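Local coordinates for protein multicopper oxidase (Arthrobacter sp. FB24, PDB 3GDC) that probably acts as a laccase-type multicopper oxidase, oxidising phenolic or related substrates at copper centres while reducing dioxygen to water, at residues Q201-E214 / Q248-Y262. Residues are numbered along the deposited sequence; the frame is centred on the assembly and turned at random.
Sequences QHELVRIHLINVLE and QVQGQRGILELRFPY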
# COMPACT_ATOMS: atom_id res chain seq x y z
N GLN A 201 -10.96 -28.63 6.99
CA GLN A 201 -10.93 -28.68 5.53
C GLN A 201 -12.29 -28.32 4.94
O GLN A 201 -13.33 -28.81 5.41
CB GLN A 201 -10.50 -30.09 5.08
CG GLN A 201 -10.16 -30.23 3.61
CD GLN A 201 -9.83 -31.67 3.23
OE1 GLN A 201 -9.96 -32.59 4.04
NE2 GLN A 201 -9.42 -31.88 1.98
N HIS A 202 -12.27 -27.45 3.93
CA HIS A 202 -13.45 -27.05 3.14
C HIS A 202 -14.38 -26.03 3.81
O HIS A 202 -15.23 -25.45 3.15
CB HIS A 202 -14.26 -28.26 2.64
CG HIS A 202 -13.47 -29.25 1.84
ND1 HIS A 202 -12.78 -28.90 0.69
CD2 HIS A 202 -13.25 -30.58 2.02
CE1 HIS A 202 -12.17 -29.97 0.21
NE2 HIS A 202 -12.44 -31.00 0.99
N GLU A 203 -14.23 -25.84 5.12
CA GLU A 203 -15.11 -24.93 5.88
C GLU A 203 -14.83 -23.47 5.56
O GLU A 203 -13.70 -23.09 5.27
CB GLU A 203 -14.95 -25.14 7.38
CG GLU A 203 -15.70 -26.33 7.95
CD GLU A 203 -16.00 -26.18 9.43
OE1 GLU A 203 -15.25 -25.44 10.12
OE2 GLU A 203 -16.98 -26.80 9.92
N LEU A 204 -15.86 -22.64 5.61
CA LEU A 204 -15.67 -21.21 5.38
C LEU A 204 -15.07 -20.50 6.59
O LEU A 204 -15.72 -20.36 7.63
CB LEU A 204 -16.98 -20.53 4.98
CG LEU A 204 -16.86 -19.06 4.58
CD1 LEU A 204 -15.93 -18.87 3.38
CD2 LEU A 204 -18.25 -18.51 4.26
N VAL A 205 -13.82 -20.06 6.44
CA VAL A 205 -13.10 -19.34 7.49
C VAL A 205 -13.15 -17.85 7.18
O VAL A 205 -12.86 -17.45 6.06
CB VAL A 205 -11.64 -19.84 7.60
CG1 VAL A 205 -10.84 -18.99 8.61
CG2 VAL A 205 -11.60 -21.33 7.97
N ARG A 206 -13.55 -17.03 8.16
CA ARG A 206 -13.66 -15.59 7.98
C ARG A 206 -12.78 -14.91 9.04
O ARG A 206 -12.98 -15.08 10.24
CB ARG A 206 -15.12 -15.11 8.11
CG ARG A 206 -15.33 -13.60 8.05
CD ARG A 206 -16.82 -13.21 7.98
NE ARG A 206 -17.45 -13.72 6.76
CZ ARG A 206 -18.68 -14.23 6.70
NH1 ARG A 206 -19.44 -14.30 7.78
NH2 ARG A 206 -19.14 -14.69 5.53
N ILE A 207 -11.80 -14.15 8.57
CA ILE A 207 -10.85 -13.51 9.47
C ILE A 207 -11.01 -11.99 9.40
O ILE A 207 -10.97 -11.41 8.31
CB ILE A 207 -9.38 -13.87 9.09
CG1 ILE A 207 -9.18 -15.39 9.04
CG2 ILE A 207 -8.39 -13.20 10.06
CD1 ILE A 207 -7.86 -15.82 8.36
N HIS A 208 -11.16 -11.36 10.55
CA HIS A 208 -11.10 -9.91 10.64
C HIS A 208 -9.65 -9.52 10.95
O HIS A 208 -9.19 -9.71 12.08
CB HIS A 208 -12.04 -9.42 11.74
CG HIS A 208 -13.45 -9.80 11.49
ND1 HIS A 208 -14.31 -9.03 10.74
CD2 HIS A 208 -14.15 -10.91 11.85
CE1 HIS A 208 -15.48 -9.64 10.66
NE2 HIS A 208 -15.41 -10.79 11.31
N LEU A 209 -8.97 -8.96 9.96
CA LEU A 209 -7.53 -8.64 10.10
C LEU A 209 -7.34 -7.15 10.26
O LEU A 209 -7.74 -6.39 9.39
CB LEU A 209 -6.77 -9.11 8.86
CG LEU A 209 -5.26 -8.83 8.88
CD1 LEU A 209 -4.58 -9.77 9.85
CD2 LEU A 209 -4.71 -9.02 7.47
N ILE A 210 -6.70 -6.76 11.36
CA ILE A 210 -6.55 -5.35 11.72
C ILE A 210 -5.10 -5.02 11.96
O ILE A 210 -4.44 -5.69 12.75
CB ILE A 210 -7.34 -5.03 13.01
CG1 ILE A 210 -8.81 -5.37 12.82
CG2 ILE A 210 -7.14 -3.57 13.42
CD1 ILE A 210 -9.54 -5.67 14.10
N ASN A 211 -4.62 -3.95 11.32
CA ASN A 211 -3.26 -3.52 11.53
C ASN A 211 -3.16 -2.34 12.49
O ASN A 211 -3.65 -1.25 12.17
CB ASN A 211 -2.57 -3.16 10.20
CG ASN A 211 -1.10 -2.87 10.40
OD1 ASN A 211 -0.45 -3.49 11.25
ND2 ASN A 211 -0.56 -1.91 9.64
N VAL A 212 -2.50 -2.55 13.64
CA VAL A 212 -2.21 -1.43 14.56
C VAL A 212 -0.71 -1.11 14.67
O VAL A 212 -0.30 -0.30 15.49
CB VAL A 212 -2.81 -1.64 15.96
CG1 VAL A 212 -4.30 -1.86 15.86
CG2 VAL A 212 -2.13 -2.82 16.67
N LEU A 213 0.11 -1.76 13.84
CA LEU A 213 1.55 -1.61 13.94
C LEU A 213 2.01 -0.15 13.90
O LEU A 213 1.71 0.58 12.96
CB LEU A 213 2.25 -2.44 12.84
CG LEU A 213 3.77 -2.34 12.76
CD1 LEU A 213 4.42 -2.88 14.03
CD2 LEU A 213 4.20 -3.15 11.53
N GLU A 214 2.72 0.26 14.94
CA GLU A 214 3.26 1.60 15.01
C GLU A 214 4.70 1.60 14.47
O GLU A 214 5.34 0.54 14.38
CB GLU A 214 3.21 2.10 16.47
CG GLU A 214 3.65 3.55 16.68
CD GLU A 214 2.89 4.51 15.77
OE1 GLU A 214 1.75 4.88 16.15
OE2 GLU A 214 3.41 4.86 14.68
N GLN A 248 -1.55 -3.60 4.58
CA GLN A 248 -2.32 -2.63 5.36
C GLN A 248 -1.38 -1.65 6.02
O GLN A 248 -0.42 -2.06 6.68
CB GLN A 248 -3.11 -3.37 6.45
CG GLN A 248 -4.17 -4.35 5.93
CD GLN A 248 -4.89 -5.08 7.07
OE1 GLN A 248 -4.42 -5.09 8.20
NE2 GLN A 248 -6.04 -5.69 6.76
N VAL A 249 -1.64 -0.35 5.90
CA VAL A 249 -0.94 0.62 6.74
C VAL A 249 -1.66 0.64 8.09
O VAL A 249 -2.71 0.01 8.24
CB VAL A 249 -0.94 2.03 6.11
CG1 VAL A 249 -0.29 2.00 4.72
CG2 VAL A 249 -2.39 2.62 6.05
N GLN A 250 -1.12 1.36 9.06
CA GLN A 250 -1.77 1.43 10.37
C GLN A 250 -3.15 2.07 10.22
O GLN A 250 -3.29 3.10 9.55
CB GLN A 250 -0.92 2.23 11.35
CG GLN A 250 -1.42 2.10 12.78
CD GLN A 250 -0.81 3.12 13.72
OE1 GLN A 250 -0.89 4.32 13.48
NE2 GLN A 250 -0.22 2.64 14.80
N GLY A 251 -4.16 1.45 10.83
CA GLY A 251 -5.53 1.96 10.73
C GLY A 251 -6.33 1.23 9.67
O GLY A 251 -7.56 1.26 9.72
N GLN A 252 -5.66 0.57 8.71
CA GLN A 252 -6.38 -0.25 7.73
C GLN A 252 -6.68 -1.63 8.29
O GLN A 252 -5.98 -2.13 9.17
CB GLN A 252 -5.64 -0.36 6.38
CG GLN A 252 -5.60 0.95 5.57
CD GLN A 252 -4.98 0.80 4.19
OE1 GLN A 252 -5.54 1.25 3.18
NE2 GLN A 252 -3.82 0.16 4.13
N ARG A 253 -7.73 -2.23 7.77
CA ARG A 253 -8.25 -3.50 8.27
C ARG A 253 -9.23 -4.03 7.25
O ARG A 253 -9.64 -3.29 6.34
CB ARG A 253 -8.88 -3.35 9.67
CG ARG A 253 -10.21 -2.59 9.74
CD ARG A 253 -10.00 -1.09 9.66
NE ARG A 253 -11.25 -0.34 9.86
CZ ARG A 253 -11.36 0.98 9.76
NH1 ARG A 253 -10.31 1.74 9.48
NH2 ARG A 253 -12.55 1.55 9.96
N GLY A 254 -9.59 -5.30 7.36
CA GLY A 254 -10.51 -5.90 6.40
C GLY A 254 -10.88 -7.31 6.76
O GLY A 254 -10.44 -7.83 7.79
N ILE A 255 -11.71 -7.92 5.92
CA ILE A 255 -12.11 -9.30 6.12
C ILE A 255 -11.47 -10.18 5.06
O ILE A 255 -11.47 -9.82 3.88
CB ILE A 255 -13.65 -9.46 6.07
CG1 ILE A 255 -14.29 -8.60 7.16
CG2 ILE A 255 -14.03 -10.93 6.20
CD1 ILE A 255 -15.83 -8.54 7.10
N LEU A 256 -10.91 -11.31 5.49
CA LEU A 256 -10.45 -12.34 4.57
C LEU A 256 -11.39 -13.53 4.68
O LEU A 256 -11.76 -13.93 5.79
CB LEU A 256 -9.03 -12.82 4.87
CG LEU A 256 -7.92 -12.08 5.63
CD1 LEU A 256 -6.57 -12.54 5.11
CD2 LEU A 256 -8.00 -10.56 5.62
N GLU A 257 -11.75 -14.11 3.54
CA GLU A 257 -12.58 -15.31 3.52
C GLU A 257 -11.92 -16.40 2.69
O GLU A 257 -11.50 -16.15 1.56
CB GLU A 257 -13.97 -15.01 2.95
CG GLU A 257 -14.79 -14.03 3.78
CD GLU A 257 -16.26 -14.01 3.40
OE1 GLU A 257 -16.64 -14.72 2.44
OE2 GLU A 257 -17.04 -13.28 4.06
N LEU A 258 -11.81 -17.59 3.27
CA LEU A 258 -11.31 -18.72 2.51
C LEU A 258 -11.83 -20.08 2.99
O LEU A 258 -12.37 -20.20 4.07
CB LEU A 258 -9.78 -18.71 2.48
CG LEU A 258 -8.99 -19.04 3.74
CD1 LEU A 258 -7.55 -19.26 3.32
CD2 LEU A 258 -9.06 -17.92 4.76
N ARG A 259 -11.64 -21.09 2.14
CA ARG A 259 -11.86 -22.49 2.50
C ARG A 259 -10.56 -23.22 2.18
O ARG A 259 -10.08 -23.14 1.05
CB ARG A 259 -13.01 -23.09 1.68
CG ARG A 259 -14.31 -22.34 1.78
CD ARG A 259 -15.37 -22.93 0.84
NE ARG A 259 -16.66 -22.26 0.98
CZ ARG A 259 -17.63 -22.64 1.82
NH1 ARG A 259 -17.46 -23.70 2.61
NH2 ARG A 259 -18.77 -21.96 1.87
N PHE A 260 -10.00 -23.92 3.16
CA PHE A 260 -8.74 -24.65 2.97
C PHE A 260 -9.03 -25.99 2.28
O PHE A 260 -9.72 -26.84 2.85
CB PHE A 260 -8.07 -24.92 4.31
CG PHE A 260 -7.50 -23.69 4.96
CD1 PHE A 260 -6.14 -23.39 4.84
CD2 PHE A 260 -8.30 -22.86 5.74
CE1 PHE A 260 -5.60 -22.26 5.46
CE2 PHE A 260 -7.76 -21.73 6.37
CZ PHE A 260 -6.41 -21.43 6.23
N PRO A 261 -8.53 -26.18 1.04
CA PRO A 261 -8.87 -27.38 0.27
C PRO A 261 -8.15 -28.65 0.72
O PRO A 261 -8.62 -29.75 0.41
CB PRO A 261 -8.45 -27.02 -1.15
CG PRO A 261 -7.33 -26.06 -0.97
CD PRO A 261 -7.67 -25.27 0.27
N TYR A 262 -7.04 -28.51 1.45
CA TYR A 262 -6.19 -29.66 1.81
C TYR A 262 -5.82 -29.67 3.29
O TYR A 262 -5.56 -28.62 3.87
CB TYR A 262 -4.91 -29.67 0.95
CG TYR A 262 -5.17 -29.85 -0.52
CD1 TYR A 262 -5.73 -31.03 -1.01
CD2 TYR A 262 -4.86 -28.84 -1.44
CE1 TYR A 262 -5.98 -31.21 -2.35
CE2 TYR A 262 -5.10 -29.01 -2.81
CZ TYR A 262 -5.68 -30.21 -3.25
OH TYR A 262 -5.94 -30.42 -4.59
O HOH W 1 -11.42 -24.27 5.56
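R206 and E257, a non-hydrogen-bonded pair on neighbouring antiparallel strands, run side by side and form a salt bridge: R206 NE lies 2.8 Å and NH2 2.9 Å from E257 OE2. Both nitrogens approach this one oxygen side-on, from the same face of the carboxylate and well above its plane, with the two flat groups 41° apart. A bend at chi3 (-63°) in the otherwise extended arginine turns the guanidinium to this position. I255 crosses the arginine's aliphatic part obliquely, CG2 3.5 Å from R206 CG, and lies beside the H208 imidazole. On the reverse face L256 CD2 meets L209 CB at 3.8 Å, and V205, I207 and L258 continue the apolar layer. Paired N-H...O bonds at V205-L258, I207-L256 and L209-G254 fix the register; the axes of 205-211 and 253-258 run at 160°, close to antiparallel. These central strands of a six-stranded sheet are consistent with a cupredoxin-like beta-sandwich: L209 and L256 pack on F221 of strand 218-223, in the facing five-stranded sheet. At one end, R259 NH1 bonds H202 O in the guanidinium plane, L204 CB sits over one face, offset toward the rim, and a water links E203 O to F260 N. At the other, a type II turn, V249 to Q252, docks through G251 N to N211 O and N211 N to Q252 O; G251 lies about 5 Å from a bound copper ion. Q250 NE2 bonds V212 O from above the carbonyl plane, while Q250 OE1 pairs with H271 of the second subunit. Further out, P159 O holds R206 NH2, E164 and T128 hold H208, and R253 bridges to D244 of the second subunit.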